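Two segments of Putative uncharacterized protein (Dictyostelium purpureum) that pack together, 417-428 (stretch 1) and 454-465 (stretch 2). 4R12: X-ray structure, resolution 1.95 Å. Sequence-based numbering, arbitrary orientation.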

# COMPACT_ATOMS: atom_id res chain seq x y z
N ASP A 417 9.91 -4.77 5.77
CA ASP A 417 8.65 -5.50 5.81
C ASP A 417 8.53 -6.27 4.50
O ASP A 417 7.77 -5.90 3.60
N ASP A 418 9.30 -7.35 4.40
CA ASP A 418 9.47 -8.07 3.15
C ASP A 418 9.13 -9.56 3.31
O ASP A 418 8.51 -9.95 4.31
N ASN A 419 9.55 -10.40 2.36
CA ASN A 419 9.11 -11.80 2.39
C ASN A 419 9.61 -12.54 3.62
O ASN A 419 8.98 -13.50 4.05
N GLU A 420 10.71 -12.06 4.20
CA GLU A 420 11.25 -12.67 5.41
C GLU A 420 10.56 -12.17 6.68
O GLU A 420 10.83 -12.66 7.78
N ASN A 421 9.66 -11.21 6.53
CA ASN A 421 8.94 -10.66 7.66
C ASN A 421 7.57 -11.32 7.85
O ASN A 421 6.85 -10.99 8.77
N VAL A 422 7.20 -12.24 6.96
CA VAL A 422 5.88 -12.87 7.06
C VAL A 422 6.01 -14.39 7.03
O VAL A 422 7.06 -14.91 6.66
N LEU A 423 4.95 -15.09 7.44
CA LEU A 423 4.97 -16.54 7.54
C LEU A 423 4.30 -17.21 6.34
O LEU A 423 3.11 -17.57 6.40
N GLY A 424 5.06 -17.39 5.27
CA GLY A 424 4.55 -18.10 4.11
C GLY A 424 3.90 -19.44 4.45
O GLY A 424 2.95 -19.87 3.79
N SER A 425 4.40 -20.10 5.48
CA SER A 425 3.86 -21.40 5.87
C SER A 425 2.40 -21.35 6.36
O SER A 425 1.74 -22.39 6.45
N THR A 426 1.90 -20.16 6.68
CA THR A 426 0.50 -20.04 7.13
C THR A 426 -0.46 -19.69 5.99
O THR A 426 -1.68 -19.74 6.18
N LEU A 427 0.07 -19.34 4.82
CA LEU A 427 -0.78 -18.81 3.75
C LEU A 427 -1.86 -19.79 3.26
O LEU A 427 -3.03 -19.41 3.13
N ASN A 428 -1.49 -21.04 3.00
CA ASN A 428 -2.46 -22.02 2.52
C ASN A 428 -3.65 -22.18 3.48
O ASN A 428 -4.82 -22.12 3.07
N PHE A 454 -1.75 -21.08 -8.23
CA PHE A 454 -1.92 -19.63 -8.20
C PHE A 454 -1.23 -18.98 -6.98
O PHE A 454 -0.53 -17.96 -7.11
N ILE A 455 -1.44 -19.56 -5.80
CA ILE A 455 -0.79 -19.07 -4.57
C ILE A 455 0.73 -19.03 -4.74
O ILE A 455 1.38 -18.02 -4.43
N ASN A 456 1.30 -20.10 -5.27
CA ASN A 456 2.75 -20.21 -5.38
C ASN A 456 3.36 -19.25 -6.40
O ASN A 456 4.55 -18.93 -6.33
N ILE A 457 2.56 -18.78 -7.34
CA ILE A 457 3.01 -17.74 -8.26
C ILE A 457 2.84 -16.35 -7.65
O ILE A 457 3.78 -15.52 -7.66
N LEU A 458 1.66 -16.09 -7.09
CA LEU A 458 1.33 -14.74 -6.65
C LEU A 458 2.09 -14.31 -5.40
O LEU A 458 2.46 -13.14 -5.27
N TYR A 459 2.33 -15.24 -4.47
CA TYR A 459 2.96 -14.87 -3.20
C TYR A 459 4.36 -14.26 -3.40
O TYR A 459 4.60 -13.12 -2.97
N PRO A 460 5.29 -14.97 -4.08
CA PRO A 460 6.57 -14.30 -4.35
C PRO A 460 6.43 -13.10 -5.28
O PRO A 460 7.23 -12.17 -5.16
N CYS A 461 5.43 -13.11 -6.16
CA CYS A 461 5.21 -11.97 -7.05
C CYS A 461 4.94 -10.66 -6.27
O CYS A 461 5.44 -9.60 -6.64
N PHE A 462 4.14 -10.73 -5.20
CA PHE A 462 3.82 -9.51 -4.47
C PHE A 462 4.70 -9.27 -3.24
O PHE A 462 4.66 -8.19 -2.65
N THR A 463 5.54 -10.24 -2.85
CA THR A 463 6.39 -10.02 -1.67
C THR A 463 7.89 -10.03 -1.96
O THR A 463 8.69 -9.74 -1.07
N SER A 464 8.27 -10.37 -3.20
CA SER A 464 9.69 -10.43 -3.59
C SER A 464 10.03 -9.80 -4.93
O SER A 464 10.95 -8.99 -5.03
N SER A 465 9.32 -10.21 -5.98
CA SER A 465 9.70 -9.83 -7.35
C SER A 465 8.47 -9.88 -8.25
O SER A 465 7.94 -10.95 -8.52

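A helix that packs against an irregular segment often does so through one long side chain, with polar groups and water sealing the margins. The contact between these two stretches, which buries 432 Å² in all, is a clear example. Its centre is Tyr-459, whose CA-to-CB bond points toward the other stretch, with chi1 t (178°), and which is covered more than any other residue here. The hydroxyl at the tip of the ring comes close to the backbone at Gly-424: OH of Tyr-459 lies 3.4 Å from CA of Gly-424, and an ideal CB on that glycine would sit only 3.2 Å from OH of Tyr-459. Val-422, an m rotamer, meets the ring at its edge, with CG2 of Val-422 3.2 Å from OH of Tyr-459.

Leu-427 adds to the apolar part of the contact. With chi1 t and chi2 p, CD2 of Leu-427 lies 3.6 Å from CD1 of Tyr-459 and 3.5 Å from CG2 of Ile-455, so a single methyl touches two residues one helical turn apart. Ile-455 (m, t) also places CD1 3.7 Å from OD1 of Asn-428.

Asn-419 makes the direct polar contact at the other end. The CA-to-CB bond of Asn-419 points toward the other stretch, chi1 is p, and ND2 of Asn-419 donates to OG of Ser-464 at 2.4 Å, a very short hydrogen bond with an angle of 118°. CB of Asn-419 lies 3.7 Å from OG1 of Thr-463, a p rotamer whose OG1 donates to O of Tyr-459 at 2.8 Å.

Three waters bridge polar atoms of the two stretches. One accepts from N of Asn-419 (3.0 Å) and donates to O of Thr-463 (2.7 Å), bridging two atoms 3.6 Å apart. A second donates to O of Asn-419 (2.6 Å) and bonds OH of Tyr-459 (2.5 Å). A third donates to OD1 of Asn-428 and OD1 of Asn-456, both at 2.8 Å.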

# COMPACT_ATOMS: atom_id res chain seq x y z
CB ASP A 417 7.47 -4.55 6.02
CG ASP A 417 6.15 -5.29 6.19
OD1 ASP A 417 6.15 -6.54 6.30
OD2 ASP A 417 5.09 -4.60 6.22
CB ASP A 418 10.91 -7.89 2.62
CG ASP A 418 11.97 -8.39 3.60
OD1 ASP A 418 11.64 -9.16 4.54
OD2 ASP A 418 13.15 -8.01 3.43
CB ASN A 419 9.51 -12.57 1.09
CG ASN A 419 11.02 -12.69 0.86
OD1 ASN A 419 11.84 -12.37 1.71
ND2 ASN A 419 11.38 -13.17 -0.33
CB GLU A 420 12.75 -12.44 5.49
CG GLU A 420 13.49 -13.23 4.43
CD GLU A 420 14.99 -13.13 4.54
OE1 GLU A 420 15.48 -12.31 5.35
OE2 GLU A 420 15.68 -13.88 3.82
CB ASN A 421 8.77 -9.14 7.50
CG ASN A 421 8.29 -8.45 8.79
OD1 ASN A 421 8.80 -8.71 9.87
ND2 ASN A 421 7.31 -7.57 8.66
CB VAL A 422 4.93 -12.43 5.94
CG1 VAL A 422 4.41 -11.00 6.20
CG2 VAL A 422 5.63 -12.52 4.57
CB LEU A 423 4.29 -16.99 8.84
CG LEU A 423 5.00 -16.62 10.15
CD1 LEU A 423 4.17 -17.07 11.37
CD2 LEU A 423 6.39 -17.23 10.19
CB SER A 425 4.75 -22.04 6.95
OG SER A 425 4.72 -21.27 8.14
CB THR A 426 0.31 -18.95 8.23
OG1 THR A 426 0.67 -17.66 7.72
CG2 THR A 426 1.14 -19.26 9.48
CB LEU A 427 0.10 -18.35 2.57
CG LEU A 427 -0.61 -17.73 1.38
CD1 LEU A 427 -1.48 -16.56 1.80
CD2 LEU A 427 0.46 -17.27 0.37
CB ASN A 428 -1.79 -23.38 2.31
CG ASN A 428 -0.90 -23.42 1.06
OD1 ASN A 428 -0.81 -22.45 0.31
ND2 ASN A 428 -0.26 -24.56 0.83
CB PHE A 454 -3.42 -19.30 -8.22
CG PHE A 454 -3.73 -17.84 -8.20
CD1 PHE A 454 -3.84 -17.12 -9.39
CD2 PHE A 454 -3.97 -17.17 -7.00
CE1 PHE A 454 -4.15 -15.77 -9.38
CE2 PHE A 454 -4.28 -15.83 -6.98
CZ PHE A 454 -4.38 -15.12 -8.17
CB ILE A 455 -1.18 -19.99 -3.33
CG1 ILE A 455 -2.66 -19.80 -2.95
CG2 ILE A 455 -0.28 -19.68 -2.12
CD1 ILE A 455 -3.22 -20.90 -2.01
CB ASN A 456 3.13 -21.65 -5.74
CG ASN A 456 2.82 -22.62 -4.62
OD1 ASN A 456 2.66 -22.23 -3.47
ND2 ASN A 456 2.71 -23.91 -4.97
CB ILE A 457 2.24 -17.80 -9.59
CG1 ILE A 457 2.67 -19.04 -10.40
CG2 ILE A 457 2.48 -16.53 -10.42
CD1 ILE A 457 1.72 -19.34 -11.53
CB LEU A 458 -0.17 -14.61 -6.39
CG LEU A 458 -0.61 -13.16 -6.14
CD1 LEU A 458 -0.34 -12.31 -7.34
CD2 LEU A 458 -2.09 -13.08 -5.78
CB TYR A 459 3.00 -16.09 -2.27
CG TYR A 459 3.67 -15.82 -0.96
CD1 TYR A 459 3.12 -14.94 -0.04
CD2 TYR A 459 4.85 -16.46 -0.62
CE1 TYR A 459 3.74 -14.70 1.20
CE2 TYR A 459 5.47 -16.24 0.61
CZ TYR A 459 4.90 -15.36 1.51
OH TYR A 459 5.53 -15.14 2.72
CB PRO A 460 7.42 -15.39 -5.02
CG PRO A 460 6.55 -16.54 -5.25
CD PRO A 460 5.19 -16.30 -4.72
CB CYS A 461 4.05 -12.24 -8.01
SG CYS A 461 3.81 -10.94 -9.24
CB PHE A 462 2.35 -9.50 -4.04
CG PHE A 462 1.38 -9.16 -5.16
CD1 PHE A 462 1.79 -9.10 -6.48
CD2 PHE A 462 0.04 -8.88 -4.88
CE1 PHE A 462 0.90 -8.77 -7.51
CE2 PHE A 462 -0.87 -8.55 -5.90
CZ PHE A 462 -0.42 -8.49 -7.22
CB THR A 463 6.11 -11.07 -0.55
OG1 THR A 463 6.45 -12.39 -1.01
CG2 THR A 463 4.66 -11.05 -0.16
CB SER A 464 10.17 -11.90 -3.63
OG SER A 464 10.45 -12.38 -2.34
CB SER A 465 10.81 -10.74 -7.89
OG SER A 465 11.23 -10.31 -9.17
O HOH W 1 11.15 -9.65 -0.07
O HOH W 2 7.88 -15.79 3.34
O HOH W 3 0.54 -23.26 -2.02